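Molybdopterin adenylyltransferase (Pyrococcus furiosus, PDB 4LHB) catalyses the adenylylation of molybdopterin with ATP, a step in the biosynthesis of the pterin cofactor of molybdenum and tungsten enzymes. Local coordinates at residues D73-F83 against R104-L114; I86-G97 against R152-G161. All blocks are in the same frame, centred on the assembly; numbering follows the deposited sequence.

Interaction 1: D73-F83 against R104-L114; sequences DDKIEVLIALF and RDITIESIKPL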
loop_
_atom_site.group_PDB
_atom_site.type_symbol
_atom_site.label_atom_id
_atom_site.label_comp_id
_atom_site.label_asym_id
_atom_site.label_seq_id
_atom_site.Cartn_x
_atom_site.Cartn_y
_atom_site.Cartn_z
ATOM N N ASP C 73 1.404 0.404 25.739
ATOM C CA ASP C 73 0.843 0.179 24.410
ATOM C C ASP C 73 1.037 1.445 23.616
ATOM O O ASP C 73 0.112 2.181 23.377
ATOM C CB ASP C 73 -0.637 -0.268 24.496
ATOM C CG ASP C 73 -1.056 -1.288 23.354
ATOM O OD1 ASP C 73 -2.085 -1.955 23.601
ATOM O OD2 ASP C 73 -0.423 -1.455 22.223
ATOM N N ASP C 74 2.273 1.686 23.199
ATOM C CA ASP C 74 2.723 2.961 22.639
ATOM C C ASP C 74 3.770 2.703 21.512
ATOM O O ASP C 74 4.844 2.159 21.749
ATOM C CB ASP C 74 3.355 3.781 23.765
ATOM C CG ASP C 74 3.926 5.144 23.291
ATOM O OD1 ASP C 74 4.980 5.191 22.652
ATOM O OD2 ASP C 74 3.329 6.183 23.591
ATOM N N LYS C 75 3.467 3.137 20.300
ATOM C CA LYS C 75 4.330 2.866 19.166
ATOM C C LYS C 75 5.787 3.149 19.361
ATOM O O LYS C 75 6.607 2.388 18.909
ATOM C CB LYS C 75 3.851 3.629 17.938
ATOM C CG LYS C 75 4.793 3.634 16.750
ATOM C CD LYS C 75 3.946 3.993 15.539
ATOM C CE LYS C 75 4.697 4.184 14.232
ATOM N NZ LYS C 75 3.824 4.903 13.275
ATOM N N ILE C 76 6.114 4.291 19.944
ATOM C CA ILE C 76 7.503 4.697 20.021
ATOM C C ILE C 76 8.208 3.842 21.054
ATOM O O ILE C 76 9.359 3.484 20.839
ATOM C CB ILE C 76 7.640 6.154 20.405
ATOM C CG1 ILE C 76 7.361 7.037 19.198
ATOM C CG2 ILE C 76 9.039 6.471 20.948
ATOM C CD1 ILE C 76 7.347 8.520 19.546
ATOM N N GLU C 77 7.546 3.546 22.176
ATOM C CA GLU C 77 8.145 2.676 23.194
ATOM C C GLU C 77 8.399 1.253 22.678
ATOM O O GLU C 77 9.492 0.693 22.899
ATOM C CB GLU C 77 7.329 2.629 24.500
ATOM C CG GLU C 77 7.367 3.942 25.304
ATOM C CD GLU C 77 8.801 4.349 25.674
ATOM O OE1 GLU C 77 9.559 3.531 26.225
ATOM O OE2 GLU C 77 9.193 5.483 25.403
ATOM N N VAL C 78 7.395 0.701 21.979
ATOM C CA VAL C 78 7.506 -0.609 21.366
ATOM C C VAL C 78 8.660 -0.686 20.377
ATOM O O VAL C 78 9.486 -1.614 20.435
ATOM C CB VAL C 78 6.246 -0.988 20.629
ATOM C CG1 VAL C 78 6.547 -2.180 19.718
ATOM C CG2 VAL C 78 5.109 -1.242 21.622
ATOM N N LEU C 79 8.746 0.294 19.490
ATOM C CA LEU C 79 9.883 0.380 18.567
ATOM C C LEU C 79 11.221 0.572 19.263
ATOM O O LEU C 79 12.203 -0.019 18.854
ATOM C CB LEU C 79 9.665 1.436 17.524
ATOM C CG LEU C 79 9.065 0.918 16.193
ATOM C CD1 LEU C 79 8.595 -0.523 16.154
ATOM C CD2 LEU C 79 7.991 1.841 15.644
ATOM N N ILE C 80 11.271 1.372 20.326
ATOM C CA ILE C 80 12.532 1.583 21.037
ATOM C C ILE C 80 12.971 0.210 21.589
ATOM O O ILE C 80 14.122 -0.135 21.557
ATOM C CB ILE C 80 12.404 2.660 22.175
ATOM C CG1 ILE C 80 12.553 4.097 21.633
ATOM C CG2 ILE C 80 13.460 2.514 23.259
ATOM C CD1 ILE C 80 12.126 5.200 22.631
ATOM N N ALA C 81 12.031 -0.551 22.101
ATOM C CA ALA C 81 12.324 -1.839 22.679
ATOM C C ALA C 81 12.836 -2.812 21.578
ATOM O O ALA C 81 13.907 -3.367 21.692
ATOM C CB ALA C 81 11.097 -2.382 23.394
ATOM N N LEU C 82 12.079 -2.965 20.504
ATOM C CA LEU C 82 12.438 -3.855 19.430
ATOM C C LEU C 82 13.877 -3.623 19.023
ATOM O O LEU C 82 14.623 -4.560 18.857
ATOM C CB LEU C 82 11.502 -3.626 18.239
ATOM C CG LEU C 82 11.834 -4.404 16.977
ATOM C CD1 LEU C 82 11.821 -5.883 17.324
ATOM C CD2 LEU C 82 10.899 -4.102 15.811
ATOM N N PHE C 83 14.291 -2.383 18.876
ATOM C CA PHE C 83 15.631 -2.145 18.355
ATOM C C PHE C 83 16.711 -2.253 19.422
ATOM O O PHE C 83 17.869 -2.474 19.104
ATOM C CB PHE C 83 15.683 -0.882 17.490
ATOM C CG PHE C 83 15.068 -1.120 16.141
ATOM C CD1 PHE C 83 15.739 -1.849 15.206
ATOM C CD2 PHE C 83 13.764 -0.775 15.886
ATOM C CE1 PHE C 83 15.156 -2.177 13.997
ATOM C CE2 PHE C 83 13.177 -1.063 14.679
ATOM C CZ PHE C 83 13.873 -1.794 13.728
ATOM N N ARG C 104 -6.033 1.505 21.485
ATOM C CA ARG C 104 -4.843 1.244 22.252
ATOM C C ARG C 104 -3.801 0.429 21.452
ATOM O O ARG C 104 -2.628 0.772 21.438
ATOM C CB ARG C 104 -5.312 0.429 23.487
ATOM C CG ARG C 104 -4.549 0.566 24.800
ATOM C CD ARG C 104 -4.246 2.006 25.165
ATOM N NE ARG C 104 -5.192 2.986 24.628
ATOM C CZ ARG C 104 -4.986 4.300 24.677
ATOM N NH1 ARG C 104 -3.881 4.775 25.249
ATOM N NH2 ARG C 104 -5.888 5.143 24.167
ATOM N N ASP C 105 -4.271 -0.624 20.773
ATOM C CA ASP C 105 -3.440 -1.682 20.184
ATOM C C ASP C 105 -2.689 -1.263 18.947
ATOM O O ASP C 105 -3.272 -1.180 17.910
ATOM C CB ASP C 105 -4.336 -2.872 19.789
ATOM C CG ASP C 105 -4.929 -3.575 20.984
ATOM O OD1 ASP C 105 -4.199 -3.758 21.966
ATOM O OD2 ASP C 105 -6.107 -3.939 20.956
ATOM N N ILE C 106 -1.384 -1.066 19.038
ATOM C CA ILE C 106 -0.596 -0.586 17.905
ATOM C C ILE C 106 0.577 -1.490 17.501
ATOM O O ILE C 106 1.356 -1.110 16.604
ATOM C CB ILE C 106 -0.053 0.833 18.177
ATOM C CG1 ILE C 106 0.752 0.903 19.497
ATOM C CG2 ILE C 106 -1.220 1.781 18.251
ATOM C CD1 ILE C 106 1.891 -0.112 19.672
ATOM N N THR C 107 0.669 -2.684 18.111
ATOM C CA THR C 107 1.848 -3.556 17.965
ATOM C C THR C 107 2.079 -3.998 16.542
ATOM O O THR C 107 3.169 -3.754 16.014
ATOM C CB THR C 107 1.812 -4.810 18.887
ATOM O OG1 THR C 107 1.666 -4.412 20.255
ATOM C CG2 THR C 107 3.117 -5.597 18.760
ATOM N N ILE C 108 1.079 -4.629 15.923
ATOM C CA ILE C 108 1.185 -5.041 14.534
ATOM C C ILE C 108 1.385 -3.826 13.565
ATOM O O ILE C 108 2.263 -3.824 12.691
ATOM C CB ILE C 108 -0.028 -5.933 14.127
ATOM C CG1 ILE C 108 0.007 -7.203 15.002
ATOM C CG2 ILE C 108 -0.007 -6.297 12.621
ATOM C CD1 ILE C 108 -1.047 -8.234 14.665
ATOM N N GLU C 109 0.584 -2.791 13.749
ATOM C CA GLU C 109 0.718 -1.568 12.936
ATOM C C GLU C 109 2.128 -0.948 13.089
ATOM O O GLU C 109 2.680 -0.442 12.134
ATOM C CB GLU C 109 -0.366 -0.554 13.316
ATOM C CG GLU C 109 -1.773 -1.018 12.992
ATOM C CD GLU C 109 -2.408 -1.939 14.045
ATOM O OE1 GLU C 109 -1.811 -2.234 15.151
ATOM O OE2 GLU C 109 -3.537 -2.377 13.734
ATOM N N SER C 110 2.742 -1.039 14.264
ATOM C CA SER C 110 4.058 -0.425 14.404
ATOM C C SER C 110 5.184 -1.252 13.721
ATOM O O SER C 110 6.070 -0.701 13.059
ATOM C CB SER C 110 4.357 -0.148 15.883
ATOM O OG SER C 110 3.202 0.378 16.525
ATOM N N ILE C 111 5.090 -2.574 13.848
ATOM C CA ILE C 111 6.142 -3.508 13.428
ATOM C C ILE C 111 5.993 -3.951 11.964
ATOM O O ILE C 111 6.913 -3.834 11.178
ATOM C CB ILE C 111 6.158 -4.744 14.385
ATOM C CG1 ILE C 111 6.624 -4.292 15.762
ATOM C CG2 ILE C 111 7.077 -5.846 13.888
ATOM C CD1 ILE C 111 6.367 -5.337 16.841
ATOM N N LYS C 112 4.829 -4.452 11.598
ATOM C CA LYS C 112 4.629 -5.062 10.278
ATOM C C LYS C 112 5.203 -4.279 9.100
ATOM O O LYS C 112 5.766 -4.875 8.209
ATOM C CB LYS C 112 3.145 -5.306 10.065
ATOM C CG LYS C 112 2.783 -5.971 8.765
ATOM C CD LYS C 112 1.363 -6.571 8.866
ATOM C CE LYS C 112 0.810 -6.990 7.507
ATOM N NZ LYS C 112 -0.441 -7.776 7.625
ATOM N N PRO C 113 5.088 -2.938 9.094
ATOM C CA PRO C 113 5.628 -2.253 7.929
ATOM C C PRO C 113 7.177 -2.323 7.794
ATOM O O PRO C 113 7.724 -1.971 6.759
ATOM C CB PRO C 113 5.109 -0.795 8.099
ATOM C CG PRO C 113 4.157 -0.794 9.271
ATOM C CD PRO C 113 4.544 -1.989 10.094
ATOM N N LEU C 114 7.875 -2.789 8.814
ATOM C CA LEU C 114 9.317 -3.011 8.727
ATOM C C LEU C 114 9.760 -4.367 8.076
ATOM O O LEU C 114 10.928 -4.506 7.644
ATOM C CB LEU C 114 9.937 -2.911 10.123
ATOM C CG LEU C 114 9.761 -1.573 10.857
ATOM C CD1 LEU C 114 10.516 -1.554 12.191
ATOM C CD2 LEU C 114 10.184 -0.419 9.945
#

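Interaction 2: I86-G97 against R152-G161; sequences IKSGADVVVTTG and RIVVVFSLPG. With SO4 (sulfate ion), chain F.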
loop_
_atom_site.group_PDB
_atom_site.type_symbol
_atom_site.label_atom_id
_atom_site.label_comp_id
_atom_site.label_asym_id
_atom_site.label_seq_id
_atom_site.Cartn_x
_atom_site.Cartn_y
_atom_site.Cartn_z
ATOM N N ILE C 86 17.326 -5.904 19.322
ATOM C CA ILE C 86 18.146 -6.177 18.188
ATOM C C ILE C 86 19.583 -5.717 18.423
ATOM O O ILE C 86 20.496 -6.405 18.041
ATOM C CB ILE C 86 17.546 -5.604 16.894
ATOM C CG1 ILE C 86 16.277 -6.347 16.511
ATOM C CG2 ILE C 86 18.507 -5.711 15.732
ATOM C CD1 ILE C 86 15.465 -5.623 15.445
ATOM N N LYS C 87 19.800 -4.553 19.006
ATOM C CA LYS C 87 21.172 -4.073 19.200
ATOM C C LYS C 87 21.901 -4.996 20.165
ATOM O O LYS C 87 23.075 -5.248 19.991
ATOM C CB LYS C 87 21.255 -2.647 19.737
ATOM C CG LYS C 87 22.637 -2.029 19.567
ATOM C CD LYS C 87 22.904 -0.934 20.574
ATOM C CE LYS C 87 24.324 -0.375 20.456
ATOM N NZ LYS C 87 24.412 0.955 19.789
ATOM N N SER C 88 21.201 -5.535 21.149
ATOM C CA SER C 88 21.810 -6.527 22.030
ATOM C C SER C 88 22.170 -7.869 21.393
ATOM O O SER C 88 22.449 -8.801 22.135
ATOM C CB SER C 88 20.824 -6.862 23.122
ATOM O OG SER C 88 20.431 -5.679 23.689
ATOM N N GLY C 89 22.031 -7.989 20.066
ATOM C CA GLY C 89 22.331 -9.197 19.312
ATOM C C GLY C 89 21.187 -10.179 19.137
ATOM O O GLY C 89 21.418 -11.283 18.626
ATOM N N ALA C 90 19.954 -9.845 19.532
ATOM C CA ALA C 90 18.833 -10.777 19.253
ATOM C C ALA C 90 18.629 -11.051 17.765
ATOM O O ALA C 90 18.647 -10.116 16.962
ATOM C CB ALA C 90 17.536 -10.268 19.824
ATOM N N ASP C 91 18.407 -12.326 17.439
ATOM C CA ASP C 91 18.059 -12.805 16.096
ATOM C C ASP C 91 16.540 -13.034 15.949
ATOM O O ASP C 91 15.983 -13.059 14.798
ATOM C CB ASP C 91 18.700 -14.189 15.840
ATOM C CG ASP C 91 20.205 -14.200 16.055
ATOM O OD1 ASP C 91 20.922 -13.643 15.195
ATOM O OD2 ASP C 91 20.675 -14.783 17.075
ATOM N N VAL C 92 15.916 -13.311 17.092
ATOM C CA VAL C 92 14.497 -13.573 17.213
ATOM C C VAL C 92 13.946 -12.643 18.315
ATOM O O VAL C 92 14.603 -12.431 19.323
ATOM C CB VAL C 92 14.218 -15.002 17.661
ATOM C CG1 VAL C 92 12.726 -15.232 17.734
ATOM C CG2 VAL C 92 14.902 -16.014 16.745
ATOM N N VAL C 93 12.777 -12.051 18.106
ATOM C CA VAL C 93 12.164 -11.181 19.099
ATOM C C VAL C 93 10.696 -11.487 19.131
ATOM O O VAL C 93 10.042 -11.580 18.089
ATOM C CB VAL C 93 12.297 -9.700 18.758
ATOM C CG1 VAL C 93 11.473 -8.888 19.744
ATOM C CG2 VAL C 93 13.756 -9.258 18.743
ATOM N N VAL C 94 10.158 -11.635 20.329
ATOM C CA VAL C 94 8.774 -11.926 20.462
ATOM C C VAL C 94 8.081 -10.949 21.368
ATOM O O VAL C 94 8.524 -10.645 22.467
ATOM C CB VAL C 94 8.521 -13.402 20.771
ATOM C CG1 VAL C 94 9.792 -14.117 21.141
ATOM C CG2 VAL C 94 7.333 -13.610 21.685
ATOM N N THR C 95 7.019 -10.372 20.828
ATOM C CA THR C 95 6.273 -9.362 21.525
ATOM C C THR C 95 5.058 -10.089 21.937
ATOM O O THR C 95 4.500 -10.889 21.139
ATOM C CB THR C 95 5.926 -8.168 20.594
ATOM O OG1 THR C 95 5.065 -8.601 19.495
ATOM C CG2 THR C 95 7.214 -7.604 20.062
ATOM N N THR C 96 4.621 -9.803 23.152
ATOM C CA THR C 96 3.283 -10.194 23.570
ATOM C C THR C 96 2.400 -9.000 23.962
ATOM O O THR C 96 2.800 -8.155 24.738
ATOM C CB THR C 96 3.331 -11.205 24.722
ATOM O OG1 THR C 96 1.984 -11.452 25.150
ATOM C CG2 THR C 96 4.229 -10.718 25.889
ATOM N N GLY C 97 1.189 -8.952 23.436
ATOM C CA GLY C 97 0.262 -7.843 23.725
ATOM C C GLY C 97 0.177 -6.763 22.625
ATOM O O GLY C 97 1.130 -6.531 21.870
ATOM N N ARG C 152 22.655 -9.249 7.954
ATOM C CA ARG C 152 21.872 -9.697 9.139
ATOM C C ARG C 152 20.320 -9.852 8.956
ATOM O O ARG C 152 19.740 -9.154 8.165
ATOM C CB ARG C 152 22.215 -8.774 10.313
ATOM C CG ARG C 152 21.646 -9.214 11.635
ATOM C CD ARG C 152 22.166 -8.352 12.792
ATOM N NE ARG C 152 21.513 -8.766 14.039
ATOM C CZ ARG C 152 21.487 -8.064 15.162
ATOM N NH1 ARG C 152 22.070 -6.880 15.239
ATOM N NH2 ARG C 152 20.848 -8.542 16.226
ATOM N N ILE C 153 19.687 -10.757 9.713
ATOM C CA ILE C 153 18.262 -11.138 9.628
ATOM C C ILE C 153 17.751 -11.078 11.011
ATOM O O ILE C 153 18.471 -11.431 11.915
ATOM C CB ILE C 153 18.110 -12.620 9.131
ATOM C CG1 ILE C 153 17.665 -12.590 7.697
ATOM C CG2 ILE C 153 17.140 -13.502 9.923
ATOM C CD1 ILE C 153 18.413 -11.558 6.890
ATOM N N VAL C 154 16.527 -10.606 11.208
ATOM C CA VAL C 154 15.869 -10.722 12.518
ATOM C C VAL C 154 14.467 -11.226 12.320
ATOM O O VAL C 154 13.813 -10.836 11.381
ATOM C CB VAL C 154 15.863 -9.400 13.315
ATOM C CG1 VAL C 154 15.149 -9.578 14.643
ATOM C CG2 VAL C 154 17.295 -8.930 13.584
ATOM N N VAL C 155 14.002 -12.109 13.190
ATOM C CA VAL C 155 12.695 -12.698 12.994
ATOM C C VAL C 155 11.898 -12.151 14.143
ATOM O O VAL C 155 12.354 -12.214 15.288
ATOM C CB VAL C 155 12.700 -14.259 13.055
ATOM C CG1 VAL C 155 11.288 -14.845 12.909
ATOM C CG2 VAL C 155 13.586 -14.814 11.952
ATOM N N VAL C 156 10.714 -11.627 13.847
ATOM C CA VAL C 156 9.863 -11.052 14.882
ATOM C C VAL C 156 8.522 -11.759 14.837
ATOM O O VAL C 156 7.957 -11.931 13.778
ATOM C CB VAL C 156 9.679 -9.503 14.696
ATOM C CG1 VAL C 156 8.815 -8.915 15.841
ATOM C CG2 VAL C 156 11.055 -8.830 14.536
ATOM N N PHE C 157 8.100 -12.255 15.987
ATOM C CA PHE C 157 6.828 -12.866 16.172
ATOM C C PHE C 157 6.042 -11.888 17.087
ATOM O O PHE C 157 6.577 -11.382 18.114
ATOM C CB PHE C 157 7.014 -14.203 16.923
ATOM C CG PHE C 157 7.753 -15.256 16.146
ATOM C CD1 PHE C 157 7.091 -16.059 15.225
ATOM C CD2 PHE C 157 9.109 -15.469 16.352
ATOM C CE1 PHE C 157 7.797 -17.017 14.503
ATOM C CE2 PHE C 157 9.800 -16.448 15.649
ATOM C CZ PHE C 157 9.158 -17.203 14.719
ATOM N N SER C 158 4.787 -11.641 16.749
ATOM C CA SER C 158 3.948 -10.821 17.608
ATOM C C SER C 158 2.732 -11.595 17.955
ATOM O O SER C 158 1.960 -12.011 17.097
ATOM C CB SER C 158 3.598 -9.479 16.947
ATOM O OG SER C 158 4.802 -8.723 16.906
ATOM N N LEU C 159 2.582 -11.787 19.256
ATOM C CA LEU C 159 1.561 -12.639 19.821
ATOM C C LEU C 159 0.579 -11.831 20.653
ATOM O O LEU C 159 0.931 -10.746 21.111
ATOM C CB LEU C 159 2.263 -13.650 20.727
ATOM C CG LEU C 159 3.383 -14.485 20.122
ATOM C CD1 LEU C 159 3.980 -15.319 21.262
ATOM C CD2 LEU C 159 2.823 -15.362 19.018
ATOM N N PRO C 160 -0.643 -12.354 20.833
ATOM C CA PRO C 160 -1.585 -11.743 21.764
ATOM C C PRO C 160 -1.091 -11.824 23.178
ATOM O O PRO C 160 -0.053 -12.414 23.449
ATOM C CB PRO C 160 -2.869 -12.577 21.618
ATOM C CG PRO C 160 -2.769 -13.204 20.272
ATOM C CD PRO C 160 -1.299 -13.379 19.989
ATOM N N GLY C 161 -1.847 -11.208 24.064
ATOM C CA GLY C 161 -1.441 -10.950 25.427
ATOM C C GLY C 161 -1.767 -12.072 26.369
ATOM O O GLY C 161 -0.983 -12.328 27.268
HETATM S S SO4 F . -3.919 -8.462 23.026
HETATM O O1 SO4 F . -3.597 -7.939 24.365
HETATM O O2 SO4 F . -4.964 -7.676 22.347
HETATM O O3 SO4 F . -2.701 -8.331 22.187
HETATM O O4 SO4 F . -4.427 -9.868 23.115
HETATM O O HOH W 1 20.214 -11.246 13.984
HETATM O O HOH W 2 2.755 -8.508 20.418
#

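Interaction 1: D73-F83 against R104-L114
Ile106 sets CG1 between its backbone N and carbonyl carbon (chi1 55°), and a second bend at chi2 lays CG1 and CD1 against the start of helix 75-83. There CG1 lies 3.6 Å from Lys75 N, and CD1 reaches Val78 CG2 at 3.9 Å as the two side chains slide past each other in opposite directions. Lys75, extended with CG anti to its N, runs its CB and CG alongside Ser110, each 3.6 Å from Ser110 OG; its NZ goes on to Asp116 of a second subunit. Farther along, Leu79 and Leu82 rest on Ile111, and Leu114 CD1 meets the edge of the Phe83 ring, in its plane, 3.7 Å from CE2. The axes of helices 75-83 and 107-111 cross at -59° and approach to 9.7 Å, one pair of helices over the same side of the MoaB/Mog sheet. At the loop end the chemistry is polar: Ile106 N gives Asp73 OD2 a weak but fairly straight bond of 3.3 Å. Asp73 OD1 and Asp105 OD1, two acceptors with no bond between them, face each other at 3.2 Å with carboxylate planes turned 51°, while Asp105 OD2 accepts from Thr102 N. Little polar bonding thus crosses between the segments, and the fit of the helices rests mainly on apolar packing.

Interaction 2: I86-G97 against R152-G161
Arg152 and Ile86 meet through charge-assisted bonds: the extended arginine brings NH2 to Ile86 O at 2.8 Å, in the carbonyl plane and on a lone pair, and to Ala90 O at 2.8 Å from above that carbonyl's plane. Ile86 CG2 lies over one face of the guanidinium, and a water joins NE to Asp91 OD1 and Ile153 O, while Asp91 OD2 accepts from Lys32 N. Ile86 O also takes Gly89 N in the helix-ending Schellman motif. A methionine in place of Arg152 would probably leave Ala90 O and Ile86 O without these donors and the turn less firmly tied to strand 153-159. Backbone bonds pair the neighbouring central strands 92-96 and 153-159 of the mixed MoaB/Mog sheet in parallel, from Val155 N to Asp91 O through to Gly97 N to Leu159 O. Apolar contacts lie on both faces: Val92 CG1 touches the Phe157 ring at its edge, 3.8 Å from CE2, while Ile86 CG1 packs on Val154 CG1 on the other side. Ser158 OG donates to Thr95 OG1 (2.6 Å), and Thr96 OG1 to Pro160 O (2.8 Å). Gly161 N donates to O4 of a sulfate ion, probably from the crystallisation liquor, at 3.1 Å.

How the interactions relate
Interaction 2 lies near the centre of the chain, in the middle of the sheet, whereas interaction 1 is a layer of helices laid over one side of it; both are largely buried. Helix 75-87 serves both, its first part packing on 104-114 and its last turn receiving Arg152. The layers meet directly: Leu82 CD1 packs on Val93 CG1, Ile111 CD1 lies against Ser158 OG, and Thr107 OG1 probably bonds to Gly97 O at 2.7 Å. Regular main-chain bonding dominates the sheet contact, while the helical one relies on side-chain packing with a single weak bond across it. Each also borders a second subunit of the hexamer.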